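Side-chain contacts in esterase (Capnocytophaga ochracea, PDB 4W9R), which is of unknown function but probably acts as an esterase of the alpha/beta-hydrolase fold, with a helical region after the esterase part: residues N130-A135 and P139-I144; P276-V281 and N344-T349. One frame throughout, in Å; residues are numbered along the deposited sequence.

Contact 1 (N130-A135 and P139-I144); sequences NYYMLA and PTFNMI
Tyr132 and Phe141 bring the two backbones to 6.9 Å between their CA atoms, where a 3-10 turn at 131-133 faces the chain leading into strand 143-149. This is a helix-to-strand connection of the alpha/beta-hydrolase fold. Helix 123-128 ends just before the turn, and the chain reverses to enter the central sheet. The main contact is a T-shaped stack. Phe141 turns its edge to the face of Tyr132, with ring centroids 4.9 Å apart and planes at 82°. CE2 of Phe141 stands over the centre of the tyrosine ring, and CD2 of Phe141 comes 3.7 Å from Tyr132 CG. With CG anti to the carbonyl carbon in both residues (chi1 -70° in Tyr132, -61° in Phe141), the two side chains lie side by side and point the same way, which sets the rings next to each other. Val99 of helix 91-110 touches both side chains. Phe96 of the same helix also stacks on Tyr132 and accepts a hydrogen bond from the tyrosine OH at its backbone O. The phenol is thus held at its far end as well as over its face. With an alanine here, the edge of Phe141 would probably lose its aromatic face and the Phe96 carbonyl its donor. Ile144, on the strand, adds apolar contacts. Its CD1 approaches the CB of Tyr132 at 4.3 Å. Asn130 OD1 lies 4.3 Å from Ile144 CG2 and is hydrogen-bonded to the hydroxyl of Tyr173. Met133, modelled as selenomethionine, crosses Ile144 at a slant, its CG 3.7 Å from Ile144 CD1.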
# COMPACT_ATOMS: atom_id res chain seq x y z
N ASN B 130 7.88 -5.66 -19.55
CA ASN B 130 9.27 -5.32 -19.84
C ASN B 130 9.50 -5.07 -21.33
O ASN B 130 10.34 -4.25 -21.70
CB ASN B 130 10.21 -6.44 -19.37
CG ASN B 130 10.25 -6.57 -17.87
OD1 ASN B 130 10.07 -5.60 -17.14
ND2 ASN B 130 10.50 -7.79 -17.39
N TYR B 131 8.74 -5.76 -22.16
CA TYR B 131 8.97 -5.75 -23.60
C TYR B 131 8.57 -4.44 -24.27
O TYR B 131 8.83 -4.24 -25.46
CB TYR B 131 8.24 -6.93 -24.25
CG TYR B 131 8.95 -8.24 -24.03
CD1 TYR B 131 8.80 -8.94 -22.84
CD2 TYR B 131 9.80 -8.76 -24.99
CE1 TYR B 131 9.46 -10.14 -22.63
CE2 TYR B 131 10.46 -9.96 -24.79
CZ TYR B 131 10.29 -10.64 -23.61
OH TYR B 131 10.95 -11.83 -23.40
N TYR B 132 7.95 -3.54 -23.52
CA TYR B 132 7.64 -2.21 -24.04
C TYR B 132 8.91 -1.37 -24.18
O TYR B 132 8.92 -0.35 -24.87
CB TYR B 132 6.62 -1.51 -23.15
CG TYR B 132 5.24 -2.12 -23.24
CD1 TYR B 132 4.48 -1.98 -24.39
CD2 TYR B 132 4.71 -2.85 -22.18
CE1 TYR B 132 3.22 -2.55 -24.48
CE2 TYR B 132 3.45 -3.42 -22.27
CZ TYR B 132 2.71 -3.26 -23.43
OH TYR B 132 1.46 -3.82 -23.53
N MSE B 133 9.99 -1.82 -23.54
CA MSE B 133 11.30 -1.20 -23.69
C MSE B 133 11.89 -1.43 -25.08
O MSE B 133 12.74 -0.67 -25.54
CB MSE B 133 12.28 -1.74 -22.64
CG MSE B 133 12.13 -1.13 -21.26
SE MSE B 133 13.22 -2.10 -19.96
CE MSE B 133 14.83 -2.30 -21.02
N LEU B 134 11.44 -2.50 -25.73
CA LEU B 134 12.01 -2.91 -27.01
C LEU B 134 11.29 -2.28 -28.20
O LEU B 134 11.60 -2.58 -29.35
CB LEU B 134 11.99 -4.43 -27.13
CG LEU B 134 12.59 -5.20 -25.95
CD1 LEU B 134 12.55 -6.70 -26.20
CD2 LEU B 134 14.00 -4.73 -25.66
N ALA B 135 10.32 -1.41 -27.92
CA ALA B 135 9.55 -0.74 -28.96
C ALA B 135 10.45 0.08 -29.89
O ALA B 135 11.25 0.90 -29.44
CB ALA B 135 8.49 0.15 -28.34
N PRO B 139 8.64 5.28 -27.30
CA PRO B 139 8.11 4.65 -26.09
C PRO B 139 6.64 4.98 -25.83
O PRO B 139 6.25 6.15 -25.83
CB PRO B 139 8.99 5.24 -24.99
CG PRO B 139 10.27 5.57 -25.67
CD PRO B 139 9.89 6.02 -27.05
N THR B 140 5.85 3.94 -25.62
CA THR B 140 4.47 4.10 -25.21
C THR B 140 4.45 4.38 -23.72
O THR B 140 3.72 5.25 -23.24
CB THR B 140 3.62 2.85 -25.52
OG1 THR B 140 3.57 2.66 -26.94
CG2 THR B 140 2.21 3.01 -24.98
N PHE B 141 5.29 3.66 -22.99
CA PHE B 141 5.39 3.82 -21.55
C PHE B 141 6.75 4.34 -21.12
O PHE B 141 7.79 3.76 -21.44
CB PHE B 141 5.08 2.50 -20.84
CG PHE B 141 3.69 1.98 -21.11
CD1 PHE B 141 2.58 2.67 -20.65
CD2 PHE B 141 3.50 0.81 -21.82
CE1 PHE B 141 1.31 2.21 -20.89
CE2 PHE B 141 2.22 0.34 -22.06
CZ PHE B 141 1.13 1.04 -21.60
N ASN B 142 6.74 5.46 -20.40
CA ASN B 142 7.96 6.03 -19.83
C ASN B 142 8.20 5.50 -18.43
O ASN B 142 9.25 5.73 -17.83
CB ASN B 142 7.87 7.55 -19.82
CG ASN B 142 7.33 8.11 -21.11
OD1 ASN B 142 6.22 8.65 -21.15
ND2 ASN B 142 8.10 7.98 -22.18
N MSE B 143 7.20 4.78 -17.91
CA MSE B 143 7.27 4.20 -16.58
C MSE B 143 6.84 2.74 -16.62
O MSE B 143 5.73 2.42 -17.05
CB MSE B 143 6.39 4.98 -15.61
CG MSE B 143 6.45 4.49 -14.17
SE MSE B 143 5.07 5.27 -13.03
CE MSE B 143 3.57 4.11 -13.50
N ILE B 144 7.73 1.86 -16.19
CA ILE B 144 7.43 0.43 -16.16
C ILE B 144 7.66 -0.13 -14.76
O ILE B 144 8.77 -0.08 -14.23
CB ILE B 144 8.29 -0.35 -17.17
CG1 ILE B 144 8.05 0.17 -18.59
CG2 ILE B 144 7.98 -1.84 -17.09
CD1 ILE B 144 8.87 -0.53 -19.65

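Contact 2 (P276-V281 and N344-T349); sequences PILNDV and NIDFIT
Leu278 and Asp346 mark the nearest approach of the two backbones, with their CA atoms 8.6 Å apart, as the first turn of helix 278-290 faces the loop between helices 329-339 and 350-362. The contact joins two parts of the C-terminal helical domain. The loop makes a type II' beta turn from Ile345 to Ile348, closed by the bond from Ile348 N to Ile345 O at 2.9 Å. Asp346 is at the second position of this turn, with a positive phi of 52°. Leu278 carries the contact from the helix side, with one methyl for each partner. With CG anti to the backbone N (chi1 -169°), the side chain extends toward the loop and its two methyls face different partners. CD1 of Leu278 meets CD1 of Ile345 at 3.9 Å, methyl against methyl, as the two side chains run past each other in opposite directions. Ile345 is extended, with both torsions near 180°, which carries its CD1 out to this meeting. The same isoleucine packs on Met314 of helix 314-325 and on the nearby loop residues Tyr309 and Thr312, tying the turn to the intervening helical region. The other leucine methyl meets a carboxylate. This is a van der Waals approach at the surface. Asp346 also touches Met282, one helical turn beyond Leu278. The side chains of Leu278 and Asp346 cross at a slant, with OD2 of Asp346 3.6 Å from Leu278 CD2.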
# COMPACT_ATOMS: atom_id res chain seq x y z
N PRO B 276 3.41 26.96 -9.04
CA PRO B 276 4.32 27.00 -7.89
C PRO B 276 3.57 27.19 -6.58
O PRO B 276 2.74 28.10 -6.46
CB PRO B 276 5.21 28.20 -8.19
CG PRO B 276 5.17 28.35 -9.67
CD PRO B 276 3.77 27.96 -10.06
N ILE B 277 3.86 26.33 -5.61
CA ILE B 277 3.22 26.40 -4.31
C ILE B 277 3.91 27.42 -3.42
O ILE B 277 5.12 27.64 -3.52
CB ILE B 277 3.21 25.02 -3.62
CG1 ILE B 277 4.63 24.47 -3.52
CG2 ILE B 277 2.32 24.06 -4.38
CD1 ILE B 277 4.71 23.12 -2.84
N LEU B 278 3.12 28.06 -2.55
CA LEU B 278 3.62 29.12 -1.67
C LEU B 278 4.84 28.69 -0.87
O LEU B 278 5.74 29.50 -0.62
CB LEU B 278 2.51 29.58 -0.73
CG LEU B 278 2.79 30.85 0.08
CD1 LEU B 278 3.05 32.02 -0.86
CD2 LEU B 278 1.64 31.15 1.02
N ASN B 279 4.88 27.42 -0.47
CA ASN B 279 6.01 26.87 0.26
C ASN B 279 7.30 26.95 -0.55
O ASN B 279 8.34 27.36 -0.03
CB ASN B 279 5.72 25.42 0.65
CG ASN B 279 6.91 24.74 1.30
OD1 ASN B 279 7.12 24.86 2.51
ND2 ASN B 279 7.70 24.02 0.51
N ASP B 280 7.23 26.57 -1.82
CA ASP B 280 8.39 26.58 -2.70
C ASP B 280 8.84 27.99 -3.04
O ASP B 280 10.03 28.26 -3.18
CB ASP B 280 8.10 25.79 -3.98
CG ASP B 280 8.08 24.29 -3.75
OD1 ASP B 280 8.09 23.87 -2.58
OD2 ASP B 280 8.04 23.54 -4.75
N VAL B 281 7.87 28.90 -3.17
CA VAL B 281 8.18 30.29 -3.48
C VAL B 281 8.88 30.96 -2.30
O VAL B 281 9.91 31.62 -2.47
CB VAL B 281 6.92 31.09 -3.84
CG1 VAL B 281 7.25 32.56 -4.02
CG2 VAL B 281 6.28 30.52 -5.10
N ASN B 344 -3.81 40.89 -0.22
CA ASN B 344 -2.74 40.39 0.63
C ASN B 344 -2.51 38.90 0.46
O ASN B 344 -3.45 38.14 0.25
CB ASN B 344 -3.04 40.69 2.10
CG ASN B 344 -3.21 42.16 2.38
OD1 ASN B 344 -2.77 43.01 1.61
ND2 ASN B 344 -3.86 42.48 3.50
N ILE B 345 -1.25 38.48 0.55
CA ILE B 345 -0.91 37.07 0.57
C ILE B 345 0.22 36.82 1.56
O ILE B 345 1.23 37.53 1.55
CB ILE B 345 -0.52 36.55 -0.83
CG1 ILE B 345 -0.03 35.10 -0.76
CG2 ILE B 345 0.53 37.45 -1.47
CD1 ILE B 345 0.30 34.50 -2.10
N ASP B 346 0.04 35.82 2.42
CA ASP B 346 1.02 35.48 3.46
C ASP B 346 1.39 36.72 4.29
O ASP B 346 0.51 37.39 4.82
CB ASP B 346 2.27 34.85 2.84
CG ASP B 346 3.07 34.04 3.84
OD1 ASP B 346 3.20 34.47 5.01
OD2 ASP B 346 3.58 32.96 3.46
N PHE B 347 2.68 37.01 4.37
CA PHE B 347 3.15 38.13 5.19
C PHE B 347 3.13 39.44 4.41
O PHE B 347 3.53 40.48 4.94
CB PHE B 347 4.56 37.85 5.72
CG PHE B 347 5.65 37.98 4.69
CD1 PHE B 347 6.39 39.14 4.59
CD2 PHE B 347 5.94 36.92 3.84
CE1 PHE B 347 7.40 39.25 3.65
CE2 PHE B 347 6.94 37.03 2.90
CZ PHE B 347 7.68 38.20 2.80
N ILE B 348 2.67 39.40 3.17
CA ILE B 348 2.57 40.62 2.38
C ILE B 348 1.21 41.24 2.63
O ILE B 348 0.18 40.67 2.26
CB ILE B 348 2.73 40.36 0.87
CG1 ILE B 348 3.82 39.31 0.60
CG2 ILE B 348 3.03 41.66 0.13
CD1 ILE B 348 5.18 39.75 1.01
N THR B 349 1.20 42.41 3.25
CA THR B 349 -0.04 43.07 3.64
C THR B 349 0.00 44.55 3.31
O THR B 349 1.07 45.11 3.07
CB THR B 349 -0.31 42.90 5.14
OG1 THR B 349 0.82 43.37 5.89
CG2 THR B 349 -0.57 41.44 5.49

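How the contacts relate
Contact 1 comes first along the chain and closes before contact 2 opens. The two lie on opposite sides of the chain's centre. Their centres are 40 Å apart, their nearest atoms are about 20 Å apart, and they do not touch. They share no helix or strand. Contact 1 is buried where the chain enters strand 143-149 of the eight-stranded mixed sheet, against helix 91-110. Contact 2 is at the surface of the all-helical C-terminal region, where 62 residues separate its segments. One is thus a short local link within the esterase fold. The other joins parts of the helical region that are distant in sequence, so the two contacts belong to separate structural units.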